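Local coordinates for protein cysteine desulfurase (Stenotrophomonas maltophilia, PDB 6WCI) that probably removes sulfur from L-cysteine with the help of pyridoxal 5'-phosphate, releasing L-alanine and passing the sulfur to a carrier, at residues B[67-75]-B[84-92]; B[353-364]-B[394-402]. All coordinates share one frame; numbering follows the deposited sequence. Where two conformers were deposited one is given.

Interaction 1 of 2, residues B[67-75]-B[84-92]; sequences FYRRYNANV and SEATDAYEG
Tyr-71 lays its ring edge-on against the 84-92 portion of helix 81-101, showing how a tightly wound backbone can be approached where alanines keep its surface low. Ring atom CD2 of Tyr-71 lies 3.8 Å from Ala-86 N, and one turn further on the hydroxyl OH comes within 3.6 Å of Ala-89 CB. Glu-85 meets the root of the same side chain, its OE1 3.5 Å from Tyr-71 CB, with the carboxylate plane turned 50° from the ring. At the other end Val-75 CG1 rests 3.6 Å from Ala-86 O and touches Tyr-90 CB. Between them the methyl of Ala-86 faces Ala-73 O at 3.7 Å, while the Phe-67 ring offers it an edge.

In this class-V aminotransferase two successive helices are joined here by a loop: helix 58-70 ends, the chain runs out through 71-75, and helix 81-101 crosses that loop at a steep angle. Tyr-71, first to leave helical geometry, holds CG between backbone N and carbonyl carbon (chi1 59°), which lets Phe-67 CD1 sit over one ring face.

Thr-87 OG1, 3.3 Å from Val-75 CA, is hydrogen-bonded to Gly-83 O, one turn back in its own helix, and to Ser-76 N, which ties the loop to the helix. Further out, Arg-38 of the second subunit forms a salt bridge with Glu-85 and a hydrogen bond with Arg-70 O, while Phe-67 packs on helix 300-316.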
ATOM      1  N   PHE B  67      -9.064 -15.397   1.234  1.00 31.95           N
ATOM      2  CA  PHE B  67      -7.725 -15.369   0.669  1.00 30.26           C
ATOM      3  C   PHE B  67      -6.698 -15.833   1.688  1.00 33.65           C
ATOM      4  O   PHE B  67      -5.886 -16.724   1.406  1.00 33.17           O
ATOM      5  CB  PHE B  67      -7.376 -13.965   0.162  1.00 28.25           C
ATOM      6  CG  PHE B  67      -5.940 -13.832  -0.257  1.00 24.57           C
ATOM      7  CD1 PHE B  67      -5.502 -14.391  -1.444  1.00 30.21           C
ATOM      8  CD2 PHE B  67      -5.023 -13.186   0.551  1.00 26.72           C
ATOM      9  CE1 PHE B  67      -4.174 -14.287  -1.836  1.00 32.24           C
ATOM     10  CE2 PHE B  67      -3.691 -13.077   0.163  1.00 30.42           C
ATOM     11  CZ  PHE B  67      -3.268 -13.631  -1.029  1.00 25.55           C
ATOM     12  N   TYR B  68      -6.706 -15.231   2.882  1.00 28.15           N
ATOM     13  CA  TYR B  68      -5.703 -15.618   3.871  1.00 26.64           C
ATOM     14  C   TYR B  68      -5.887 -17.058   4.323  1.00 28.91           C
ATOM     15  O   TYR B  68      -4.904 -17.736   4.628  1.00 31.31           O
ATOM     16  CB  TYR B  68      -5.743 -14.680   5.075  1.00 22.35           C
ATOM     17  CG  TYR B  68      -5.271 -13.274   4.794  1.00 25.01           C
ATOM     18  CD1 TYR B  68      -4.013 -13.028   4.220  1.00 23.22           C
ATOM     19  CD2 TYR B  68      -6.077 -12.183   5.107  1.00 23.43           C
ATOM     20  CE1 TYR B  68      -3.583 -11.738   3.982  1.00 25.16           C
ATOM     21  CE2 TYR B  68      -5.661 -10.892   4.873  1.00 22.75           C
ATOM     22  CZ  TYR B  68      -4.417 -10.670   4.297  1.00 29.00           C
ATOM     23  OH  TYR B  68      -4.008  -9.375   4.066  1.00 30.47           O
ATOM     24  N   ARG B  69      -7.129 -17.546   4.368  1.00 30.50           N
ATOM     25  CA  ARG B  69      -7.382 -18.886   4.885  1.00 25.56           C
ATOM     26  C   ARG B  69      -7.138 -19.984   3.858  1.00 28.11           C
ATOM     27  O   ARG B  69      -6.892 -21.132   4.242  1.00 24.25           O
ATOM     28  CB  ARG B  69      -8.825 -18.999   5.385  1.00 24.46           C
ATOM     29  CG  ARG B  69      -9.053 -18.354   6.722  1.00 31.62           C
ATOM     30  CD  ARG B  69     -10.530 -18.427   7.127  1.00 35.36           C
ATOM     31  NE  ARG B  69     -10.764 -17.645   8.333  1.00 33.69           N
ATOM     32  CZ  ARG B  69     -10.594 -18.110   9.568  1.00 37.93           C
ATOM     33  NH1 ARG B  69     -10.199 -19.366   9.767  1.00 30.74           N
ATOM     34  NH2 ARG B  69     -10.824 -17.317  10.608  1.00 37.34           N
ATOM     35  N   ARG B  70      -7.244 -19.676   2.568  1.00 27.38           N
ATOM     36  CA  ARG B  70      -7.419 -20.721   1.565  1.00 28.24           C
ATOM     37  C   ARG B  70      -6.482 -20.653   0.373  1.00 24.74           C
ATOM     38  O   ARG B  70      -6.262 -21.694  -0.251  1.00 27.95           O
ATOM     39  CB  ARG B  70      -8.866 -20.735   1.055  1.00 31.22           C
ATOM     40  CG  ARG B  70      -9.920 -21.108   2.115  1.00 41.43           C
ATOM     41  CD  ARG B  70     -10.015 -22.604   2.274  1.00 52.66           C
ATOM     42  NE  ARG B  70     -10.353 -23.258   1.012  1.00 61.63           N
ATOM     43  CZ  ARG B  70     -10.265 -24.568   0.806  1.00 65.67           C
ATOM     44  NH1 ARG B  70      -9.844 -25.366   1.782  1.00 67.20           N
ATOM     45  NH2 ARG B  70     -10.589 -25.083  -0.374  1.00 66.75           N
ATOM     46  N   TYR B  71      -5.934 -19.496   0.011  1.00 26.18           N
ATOM     47  CA  TYR B  71      -4.992 -19.512  -1.115  1.00 22.98           C
ATOM     48  C   TYR B  71      -4.002 -18.359  -1.035  1.00 24.75           C
ATOM     49  O   TYR B  71      -3.575 -17.816  -2.059  1.00 30.48           O
ATOM     50  CB  TYR B  71      -5.708 -19.519  -2.469  1.00 23.34           C
ATOM     51  CG  TYR B  71      -6.635 -18.351  -2.765  1.00 28.16           C
ATOM     52  CD1 TYR B  71      -7.879 -18.239  -2.152  1.00 31.96           C
ATOM     53  CD2 TYR B  71      -6.285 -17.394  -3.706  1.00 35.16           C
ATOM     54  CE1 TYR B  71      -8.732 -17.182  -2.449  1.00 31.72           C
ATOM     55  CE2 TYR B  71      -7.121 -16.334  -4.010  1.00 31.91           C
ATOM     56  CZ  TYR B  71      -8.342 -16.232  -3.383  1.00 36.70           C
ATOM     57  OH  TYR B  71      -9.159 -15.164  -3.697  1.00 33.89           O
ATOM     58  N   ASN B  72      -3.565 -18.035   0.175  1.00 21.91           N
ATOM     59  CA  ASN B  72      -2.523 -17.039   0.358  1.00 24.03           C
ATOM     60  C   ASN B  72      -1.200 -17.528  -0.230  1.00 28.06           C
ATOM     61  O   ASN B  72      -0.665 -18.558   0.192  1.00 27.07           O
ATOM     62  CB  ASN B  72      -2.383 -16.723   1.840  1.00 22.92           C
ATOM     63  CG  ASN B  72      -1.247 -15.782   2.126  1.00 26.16           C
ATOM     64  OD1 ASN B  72      -1.305 -14.598   1.789  1.00 31.00           O
ATOM     65  ND2 ASN B  72      -0.192 -16.303   2.753  1.00 28.38           N
ATOM     66  N   ALA B  73      -0.715 -16.806  -1.239  1.00 26.31           N
ATOM     67  CA  ALA B  73       0.556 -17.037  -1.921  1.00 27.90           C
ATOM     68  C   ALA B  73       0.867 -15.765  -2.698  1.00 35.39           C
ATOM     69  O   ALA B  73       0.029 -14.868  -2.790  1.00 32.97           O
ATOM     70  CB  ALA B  73       0.494 -18.252  -2.848  1.00 22.92           C
ATOM     71  N   ASN B  74       2.083 -15.681  -3.244  1.00 23.99           N
ATOM     72  CA  ASN B  74       2.447 -14.504  -4.016  1.00 23.68           C
ATOM     73  C   ASN B  74       1.975 -14.662  -5.461  1.00 31.83           C
ATOM     74  O   ASN B  74       1.619 -15.751  -5.904  1.00 29.96           O
ATOM     75  CB  ASN B  74       3.962 -14.255  -3.959  1.00 25.07           C
ATOM     76  CG  ASN B  74       4.300 -12.775  -3.925  1.00 33.41           C
ATOM     77  OD1 ASN B  74       3.704 -11.970  -4.645  1.00 30.96           O
ATOM     78  ND2 ASN B  74       5.248 -12.404  -3.072  1.00 39.32           N
ATOM     79  N   VAL B  75       1.997 -13.559  -6.209  1.00 32.70           N
ATOM     80  CA  VAL B  75       1.439 -13.516  -7.555  1.00 38.41           C
ATOM     81  C   VAL B  75       2.561 -13.352  -8.581  1.00 50.78           C
ATOM     82  O   VAL B  75       3.724 -13.162  -8.240  1.00 53.35           O
ATOM     83  CB  VAL B  75       0.389 -12.399  -7.706  1.00 39.45           C
ATOM     84  CG1 VAL B  75      -0.816 -12.696  -6.818  1.00 32.41           C
ATOM     85  CG2 VAL B  75       0.998 -11.061  -7.339  1.00 33.12           C
ATOM     86  N   SER B  84      -0.923 -19.773  -8.523  1.00 31.26           N
ATOM     87  CA  SER B  84      -1.787 -19.604  -9.686  0.50 31.38           C
ATOM     88  C   SER B  84      -3.154 -19.070  -9.279  1.00 36.97           C
ATOM     89  O   SER B  84      -3.674 -18.128  -9.888  1.00 34.78           O
ATOM     90  CB  SER B  84      -1.927 -20.935 -10.424  0.50 32.80           C
ATOM     91  OG  SER B  84      -2.936 -20.871 -11.408  0.50 33.42           O
ATOM     92  N   GLU B  85      -3.756 -19.667  -8.245  1.00 30.86           N
ATOM     93  CA  GLU B  85      -5.048 -19.181  -7.772  1.00 34.11           C
ATOM     94  C   GLU B  85      -4.961 -17.723  -7.344  1.00 33.25           C
ATOM     95  O   GLU B  85      -5.841 -16.917  -7.673  1.00 35.74           O
ATOM     96  CB  GLU B  85      -5.553 -20.051  -6.619  1.00 28.98           C
ATOM     97  CG  GLU B  85      -5.714 -21.508  -7.005  1.00 36.56           C
ATOM     98  CD  GLU B  85      -6.345 -22.347  -5.910  1.00 43.19           C
ATOM     99  OE1 GLU B  85      -6.793 -21.772  -4.894  1.00 48.46           O
ATOM    100  OE2 GLU B  85      -6.399 -23.586  -6.068  1.00 48.38           O
ATOM    101  N   ALA B  86      -3.896 -17.363  -6.624  1.00 29.44           N
ATOM    102  CA  ALA B  86      -3.734 -15.988  -6.166  1.00 34.55           C
ATOM    103  C   ALA B  86      -3.571 -15.028  -7.338  1.00 37.44           C
ATOM    104  O   ALA B  86      -4.121 -13.921  -7.324  1.00 28.86           O
ATOM    105  CB  ALA B  86      -2.537 -15.899  -5.222  1.00 32.43           C
ATOM    106  N   THR B  87      -2.817 -15.437  -8.361  1.00 37.06           N
ATOM    107  CA  THR B  87      -2.604 -14.584  -9.522  1.00 35.42           C
ATOM    108  C   THR B  87      -3.897 -14.377 -10.297  1.00 37.60           C
ATOM    109  O   THR B  87      -4.214 -13.251 -10.708  1.00 37.39           O
ATOM    110  CB  THR B  87      -1.523 -15.188 -10.422  1.00 37.54           C
ATOM    111  OG1 THR B  87      -0.304 -15.299  -9.679  1.00 31.08           O
ATOM    112  CG2 THR B  87      -1.284 -14.300 -11.653  1.00 35.94           C
ATOM    113  N   ASP B  88      -4.653 -15.454 -10.517  1.00 32.48           N
ATOM    114  CA  ASP B  88      -5.921 -15.325 -11.232  1.00 33.95           C
ATOM    115  C   ASP B  88      -6.883 -14.408 -10.486  1.00 34.72           C
ATOM    116  O   ASP B  88      -7.582 -13.596 -11.103  1.00 39.91           O
ATOM    117  CB  ASP B  88      -6.547 -16.700 -11.450  1.00 40.20           C
ATOM    118  CG  ASP B  88      -5.708 -17.577 -12.361  1.00 46.85           C
ATOM    119  OD1 ASP B  88      -4.712 -17.071 -12.927  1.00 49.97           O
ATOM    120  OD2 ASP B  88      -6.036 -18.769 -12.511  1.00 49.70           O
ATOM    121  N   ALA B  89      -6.927 -14.515  -9.160  1.00 36.43           N
ATOM    122  CA  ALA B  89      -7.807 -13.649  -8.383  1.00 32.48           C
ATOM    123  C   ALA B  89      -7.353 -12.196  -8.452  1.00 33.77           C
ATOM    124  O   ALA B  89      -8.177 -11.278  -8.579  1.00 33.41           O
ATOM    125  CB  ALA B  89      -7.852 -14.137  -6.934  1.00 22.74           C
ATOM    126  N   TYR B  90      -6.042 -11.969  -8.388  1.00 34.60           N
ATOM    127  CA  TYR B  90      -5.521 -10.609  -8.347  1.00 36.96           C
ATOM    128  C   TYR B  90      -5.692  -9.916  -9.691  1.00 32.62           C
ATOM    129  O   TYR B  90      -6.224  -8.800  -9.766  1.00 32.92           O
ATOM    130  CB  TYR B  90      -4.055 -10.644  -7.923  1.00 34.18           C
ATOM    131  CG  TYR B  90      -3.331  -9.323  -8.027  1.00 31.34           C
ATOM    132  CD1 TYR B  90      -3.597  -8.283  -7.138  1.00 30.36           C
ATOM    133  CD2 TYR B  90      -2.348  -9.129  -8.991  1.00 29.05           C
ATOM    134  CE1 TYR B  90      -2.921  -7.061  -7.238  1.00 27.38           C
ATOM    135  CE2 TYR B  90      -1.667  -7.928  -9.091  1.00 27.90           C
ATOM    136  CZ  TYR B  90      -1.948  -6.901  -8.214  1.00 29.72           C
ATOM    137  OH  TYR B  90      -1.251  -5.710  -8.328  1.00 29.54           O
ATOM    138  N   GLU B  91      -5.246 -10.559 -10.771  1.00 31.76           N
ATOM    139  CA  GLU B  91      -5.481  -9.983 -12.084  1.00 31.23           C
ATOM    140  C   GLU B  91      -6.962  -9.983 -12.429  1.00 32.41           C
ATOM    141  O   GLU B  91      -7.411  -9.115 -13.178  1.00 35.16           O
ATOM    142  CB  GLU B  91      -4.673 -10.725 -13.147  1.00 31.45           C
ATOM    143  CG  GLU B  91      -3.162 -10.483 -13.057  1.00 34.80           C
ATOM    144  CD  GLU B  91      -2.761  -9.009 -13.252  1.00 33.64           C
ATOM    145  OE1 GLU B  91      -3.530  -8.241 -13.873  1.00 36.55           O
ATOM    146  OE2 GLU B  91      -1.664  -8.622 -12.778  1.00 33.08           O
ATOM    147  N   GLY B  92      -7.730 -10.941 -11.905  1.00 33.62           N
ATOM    148  CA  GLY B  92      -9.176 -10.881 -12.072  1.00 33.25           C
ATOM    149  C   GLY B  92      -9.770  -9.623 -11.465  1.00 35.40           C
ATOM    150  O   GLY B  92     -10.715  -9.043 -12.005  1.00 34.90           O
TER

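Interaction 2 of 2, residues B[353-364]-B[394-402]; sequences AVVSFLIDGAHA and VAATCRASL
Phe-357 and Cys-398 are brought together by different first torsions: CG of Phe-357 stands between its backbone N and carbonyl carbon (chi1 65°), swinging the ring across to the neighbouring strand, whereas SG of Cys-398 lies anti to its own N (chi1 -165°). The result is a CH-pi contact, with Cys-398 CB over one ring face and 3.7 Å from Phe-357 CZ; the sulfur approaches the ring obliquely.

Beneath the side chains run antiparallel strands 354-359 and 397-401, neighbouring inner strands of the smaller, six-stranded mixed sheet of this class-V aminotransferase, separate from its seven-stranded sheet, and flanked by 342-345 and 376-381. Phe-357 and Cys-398 form a hydrogen-bonded pair, with Phe-357 N 2.8 Å from Cys-398 O and Cys-398 N returning the bond to Phe-357 O. Val-355 and Ala-400 repeat the pattern, and a single bond from Leu-402 N to Ala-353 O, 2.9 Å long, extends it.

The face bearing Ser-356 and Arg-399 also carries Val-354. Ser-356 OG touches Arg-399 CG at 3.4 Å. Beyond the paired residues, Leu-358 CD1 slides past Val-394 CG1 at 3.6 Å, and the methyl of Ala-364 closes on Ala-396. The backbone bonds fix the register, and the two faces differ in chemistry: Ser-356 OG and the Arg-399 guanidinium bind the loop carbonyls of Val-196 and Asn-195 on one, while Val-355 and Ala-400 pack on helix 318-336 on the other.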
ATOM      1  N   ALA B 353     -24.341  12.861  -2.107  1.00 53.13           N
ATOM      2  CA  ALA B 353     -24.988  12.889  -0.789  1.00 59.05           C
ATOM      3  C   ALA B 353     -24.004  13.235   0.336  1.00 56.37           C
ATOM      4  O   ALA B 353     -23.850  12.513   1.319  1.00 54.89           O
ATOM      5  CB  ALA B 353     -25.683  11.560  -0.505  1.00 53.65           C
ATOM      6  N   VAL B 354     -23.372  14.396   0.203  1.00 54.30           N
ATOM      7  CA  VAL B 354     -22.447  14.920   1.204  1.00 53.91           C
ATOM      8  C   VAL B 354     -22.933  16.306   1.604  1.00 61.38           C
ATOM      9  O   VAL B 354     -23.170  17.154   0.739  1.00 66.34           O
ATOM     10  CB  VAL B 354     -21.002  14.966   0.665  1.00 51.88           C
ATOM     11  CG1 VAL B 354     -20.071  15.655   1.651  1.00 51.89           C
ATOM     12  CG2 VAL B 354     -20.517  13.559   0.342  1.00 49.24           C
ATOM     13  N   VAL B 355     -23.091  16.535   2.905  1.00 61.08           N
ATOM     14  CA  VAL B 355     -23.613  17.799   3.419  1.00 60.29           C
ATOM     15  C   VAL B 355     -22.676  18.303   4.508  1.00 60.17           C
ATOM     16  O   VAL B 355     -22.605  17.713   5.593  1.00 68.26           O
ATOM     17  CB  VAL B 355     -25.041  17.658   3.964  1.00 62.24           C
ATOM     18  CG1 VAL B 355     -25.487  18.967   4.578  1.00 65.05           C
ATOM     19  CG2 VAL B 355     -26.002  17.201   2.871  1.00 62.58           C
ATOM     20  N   SER B 356     -21.959  19.388   4.227  1.00 60.75           N
ATOM     21  CA  SER B 356     -21.185  20.092   5.237  1.00 61.24           C
ATOM     22  C   SER B 356     -21.992  21.306   5.687  1.00 64.40           C
ATOM     23  O   SER B 356     -22.516  22.044   4.848  1.00 65.91           O
ATOM     24  CB  SER B 356     -19.825  20.528   4.687  1.00 59.93           C
ATOM     25  OG  SER B 356     -18.979  19.415   4.419  1.00 57.02           O
ATOM     26  N   PHE B 357     -22.097  21.514   6.999  1.00 65.48           N
ATOM     27  CA  PHE B 357     -22.983  22.558   7.504  1.00 71.46           C
ATOM     28  C   PHE B 357     -22.431  23.164   8.786  1.00 70.96           C
ATOM     29  O   PHE B 357     -21.588  22.577   9.471  1.00 67.86           O
ATOM     30  CB  PHE B 357     -24.404  22.029   7.753  1.00 69.72           C
ATOM     31  CG  PHE B 357     -24.485  20.995   8.850  1.00 73.53           C
ATOM     32  CD1 PHE B 357     -24.260  19.659   8.577  1.00 70.71           C
ATOM     33  CD2 PHE B 357     -24.788  21.363  10.152  1.00 70.37           C
ATOM     34  CE1 PHE B 357     -24.331  18.706   9.582  1.00 69.25           C
ATOM     35  CE2 PHE B 357     -24.855  20.416  11.158  1.00 70.67           C
ATOM     36  CZ  PHE B 357     -24.628  19.087  10.873  1.00 71.23           C
ATOM     37  N   LEU B 358     -22.929  24.359   9.093  1.00 72.36           N
ATOM     38  CA  LEU B 358     -22.655  25.051  10.340  1.00 73.91           C
ATOM     39  C   LEU B 358     -23.979  25.461  10.966  1.00 76.71           C
ATOM     40  O   LEU B 358     -25.010  25.529  10.291  1.00 79.21           O
ATOM     41  CB  LEU B 358     -21.779  26.294  10.128  1.00 74.85           C
ATOM     42  CG  LEU B 358     -20.282  26.106   9.880  1.00 78.42           C
ATOM     43  CD1 LEU B 358     -19.625  27.463   9.769  1.00 80.96           C
ATOM     44  CD2 LEU B 358     -19.661  25.309  11.008  1.00 75.75           C
ATOM     45  N   ILE B 359     -23.948  25.735  12.266  1.00 77.96           N
ATOM     46  CA  ILE B 359     -25.111  26.259  12.977  1.00 80.86           C
ATOM     47  C   ILE B 359     -24.658  27.410  13.866  1.00 82.95           C
ATOM     48  O   ILE B 359     -23.609  27.329  14.516  1.00 81.92           O
ATOM     49  CB  ILE B 359     -25.821  25.162  13.802  1.00 82.80           C
ATOM     50  CG1 ILE B 359     -26.249  24.003  12.893  1.00 78.33           C
ATOM     51  CG2 ILE B 359     -27.034  25.729  14.511  1.00 90.10           C
ATOM     52  CD1 ILE B 359     -26.758  22.787  13.624  1.00 82.16           C
ATOM     53  N   ASP B 360     -25.447  28.488  13.882  1.00 85.98           N
ATOM     54  CA  ASP B 360     -25.142  29.652  14.707  1.00 98.08           C
ATOM     55  C   ASP B 360     -25.146  29.292  16.188  1.00 96.16           C
ATOM     56  O   ASP B 360     -26.127  28.748  16.707  1.00 97.17           O
ATOM     57  CB  ASP B 360     -26.159  30.767  14.451  1.00104.29           C
ATOM     58  CG  ASP B 360     -25.682  31.775  13.426  1.00107.40           C
ATOM     59  OD1 ASP B 360     -24.455  32.000  13.325  1.00108.08           O
ATOM     60  OD2 ASP B 360     -26.543  32.352  12.728  1.00108.77           O
ATOM     61  N   GLY B 361     -24.057  29.627  16.877  1.00 94.59           N
ATOM     62  CA  GLY B 361     -23.923  29.327  18.285  1.00 90.84           C
ATOM     63  C   GLY B 361     -23.357  27.958  18.588  1.00 92.17           C
ATOM     64  O   GLY B 361     -23.117  27.653  19.762  1.00 97.91           O
ATOM     65  N   ALA B 362     -23.126  27.133  17.570  1.00 90.03           N
ATOM     66  CA  ALA B 362     -22.693  25.752  17.743  1.00 88.90           C
ATOM     67  C   ALA B 362     -21.318  25.570  17.118  1.00 81.90           C
ATOM     68  O   ALA B 362     -21.151  25.772  15.911  1.00 84.48           O
ATOM     69  CB  ALA B 362     -23.695  24.783  17.110  1.00 88.70           C
ATOM     70  N   HIS B 363     -20.340  25.196  17.938  1.00 77.05           N
ATOM     71  CA  HIS B 363     -19.056  24.770  17.409  1.00 81.84           C
ATOM     72  C   HIS B 363     -19.212  23.437  16.690  1.00 79.13           C
ATOM     73  O   HIS B 363     -19.890  22.524  17.177  1.00 75.14           O
ATOM     74  CB  HIS B 363     -18.024  24.640  18.529  1.00 92.46           C
ATOM     75  CG  HIS B 363     -17.454  25.947  18.984  1.00103.42           C
ATOM     76  ND1 HIS B 363     -17.763  27.147  18.381  1.00108.34           N
ATOM     77  CD2 HIS B 363     -16.590  26.241  19.984  1.00106.24           C
ATOM     78  CE1 HIS B 363     -17.117  28.124  18.992  1.00109.99           C
ATOM     79  NE2 HIS B 363     -16.396  27.601  19.968  1.00108.37           N
ATOM     80  N   ALA B 364     -18.584  23.336  15.518  1.00 77.91           N
ATOM     81  CA  ALA B 364     -18.656  22.105  14.739  1.00 70.18           C
ATOM     82  C   ALA B 364     -18.135  20.913  15.531  1.00 65.04           C
ATOM     83  O   ALA B 364     -18.710  19.821  15.471  1.00 66.34           O
ATOM     84  CB  ALA B 364     -17.874  22.264  13.435  1.00 65.43           C
ATOM     85  N   VAL B 394     -14.537  29.979   7.378  1.00 78.23           N
ATOM     86  CA  VAL B 394     -14.992  29.227   8.539  1.00 75.52           C
ATOM     87  C   VAL B 394     -13.878  28.281   8.960  1.00 73.14           C
ATOM     88  O   VAL B 394     -13.162  27.734   8.117  1.00 67.65           O
ATOM     89  CB  VAL B 394     -16.304  28.467   8.253  1.00 74.46           C
ATOM     90  CG1 VAL B 394     -17.364  29.429   7.743  1.00 73.62           C
ATOM     91  CG2 VAL B 394     -16.077  27.336   7.255  1.00 70.53           C
ATOM     92  N   ALA B 395     -13.714  28.108  10.269  1.00 77.64           N
ATOM     93  CA  ALA B 395     -12.615  27.294  10.767  1.00 73.51           C
ATOM     94  C   ALA B 395     -12.917  25.807  10.702  1.00 76.22           C
ATOM     95  O   ALA B 395     -11.990  24.997  10.804  1.00 78.42           O
ATOM     96  CB  ALA B 395     -12.273  27.686  12.206  1.00 73.00           C
ATOM     97  N   ALA B 396     -14.183  25.435  10.539  1.00 79.17           N
ATOM     98  CA  ALA B 396     -14.580  24.036  10.526  1.00 72.65           C
ATOM     99  C   ALA B 396     -16.019  23.948  10.048  1.00 73.67           C
ATOM    100  O   ALA B 396     -16.734  24.950   9.991  1.00 73.80           O
ATOM    101  CB  ALA B 396     -14.434  23.394  11.910  1.00 71.34           C
ATOM    102  N   THR B 397     -16.424  22.735   9.684  1.00 69.03           N
ATOM    103  CA  THR B 397     -17.815  22.423   9.406  1.00 66.68           C
ATOM    104  C   THR B 397     -18.121  21.059   9.999  1.00 62.41           C
ATOM    105  O   THR B 397     -17.218  20.276  10.307  1.00 59.35           O
ATOM    106  CB  THR B 397     -18.141  22.393   7.903  1.00 71.18           C
ATOM    107  OG1 THR B 397     -17.456  21.295   7.285  1.00 68.11           O
ATOM    108  CG2 THR B 397     -17.746  23.700   7.222  1.00 75.85           C
ATOM    109  N   CYS B 398     -19.406  20.782  10.162  1.00 62.64           N
ATOM    110  CA  CYS B 398     -19.867  19.449  10.509  1.00 65.64           C
ATOM    111  C   CYS B 398     -20.350  18.777   9.233  1.00 62.08           C
ATOM    112  O   CYS B 398     -21.094  19.380   8.456  1.00 61.55           O
ATOM    113  CB  CYS B 398     -20.978  19.495  11.553  1.00 65.31           C
ATOM    114  SG  CYS B 398     -21.285  17.890  12.323  1.00 70.49           S
ATOM    115  N   ARG B 399     -19.904  17.548   8.998  1.00 59.05           N
ATOM    116  CA  ARG B 399     -20.149  16.902   7.718  1.00 58.55           C
ATOM    117  C   ARG B 399     -20.850  15.578   7.937  1.00 55.28           C
ATOM    118  O   ARG B 399     -20.296  14.674   8.573  1.00 53.61           O
ATOM    119  CB  ARG B 399     -18.858  16.693   6.935  1.00 57.87           C
ATOM    120  CG  ARG B 399     -19.109  16.162   5.537  1.00 61.23           C
ATOM    121  CD  ARG B 399     -17.813  15.725   4.857  1.00 50.34           C
ATOM    122  NE  ARG B 399     -17.162  14.639   5.587  1.00 55.68           N
ATOM    123  CZ  ARG B 399     -15.993  14.102   5.246  1.00 52.99           C
ATOM    124  NH1 ARG B 399     -15.352  14.547   4.175  1.00 50.62           N
ATOM    125  NH2 ARG B 399     -15.469  13.117   5.966  1.00 54.21           N
ATOM    126  N   ALA B 400     -22.058  15.470   7.403  1.00 56.41           N
ATOM    127  CA  ALA B 400     -22.764  14.203   7.313  1.00 55.49           C
ATOM    128  C   ALA B 400     -22.682  13.735   5.872  1.00 58.82           C
ATOM    129  O   ALA B 400     -22.942  14.512   4.950  1.00 59.81           O
ATOM    130  CB  ALA B 400     -24.221  14.346   7.754  1.00 57.79           C
ATOM    131  N   SER B 401     -22.274  12.486   5.673  1.00 55.40           N
ATOM    132  CA  SER B 401     -22.107  11.945   4.332  1.00 52.86           C
ATOM    133  C   SER B 401     -22.784  10.588   4.269  1.00 49.53           C
ATOM    134  O   SER B 401     -22.394   9.657   4.981  1.00 48.07           O
ATOM    135  CB  SER B 401     -20.626  11.859   3.944  1.00 48.23           C
ATOM    136  OG  SER B 401     -19.807  11.511   5.049  1.00 47.14           O
ATOM    137  N   LEU B 402     -23.786  10.486   3.412  1.00 56.18           N
ATOM    138  CA  LEU B 402     -24.687   9.349   3.369  1.00 50.89           C
ATOM    139  C   LEU B 402     -24.241   8.355   2.305  1.00 52.41           C
ATOM    140  O   LEU B 402     -23.614   8.725   1.306  1.00 55.80           O
ATOM    141  CB  LEU B 402     -26.108   9.826   3.075  1.00 57.01           C
ATOM    142  CG  LEU B 402     -26.632  10.919   4.018  1.00 62.49           C
ATOM    143  CD1 LEU B 402     -28.009  11.443   3.581  1.00 67.32           C
ATOM    144  CD2 LEU B 402     -26.682  10.402   5.444  1.00 54.99           C
TER

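Overall arrangement
Interactions 1 and 2 follow one another along the chain and lie on opposite sides of its centre, their centres about 43 Å apart and their nearest atoms about 25 Å apart. Each touches a sequence neighbour of a modified residue. Asn-74 of interaction 1 packs on His-245 of the second subunit, next to Lys-246 of that subunit, which carries the cofactor. In interaction 2, Thr-397 is hydrogen-bonded to His-383, neighbour of the oxidised Cys-384. Asn-74 also bonds to Asn-52 O of the second subunit, whose own Arg-399 should touch that Asn-52, as it does within this chain; the connection therefore runs between subunits. Interaction 1 faces the dimer partner; interaction 2 stays within its own subunit.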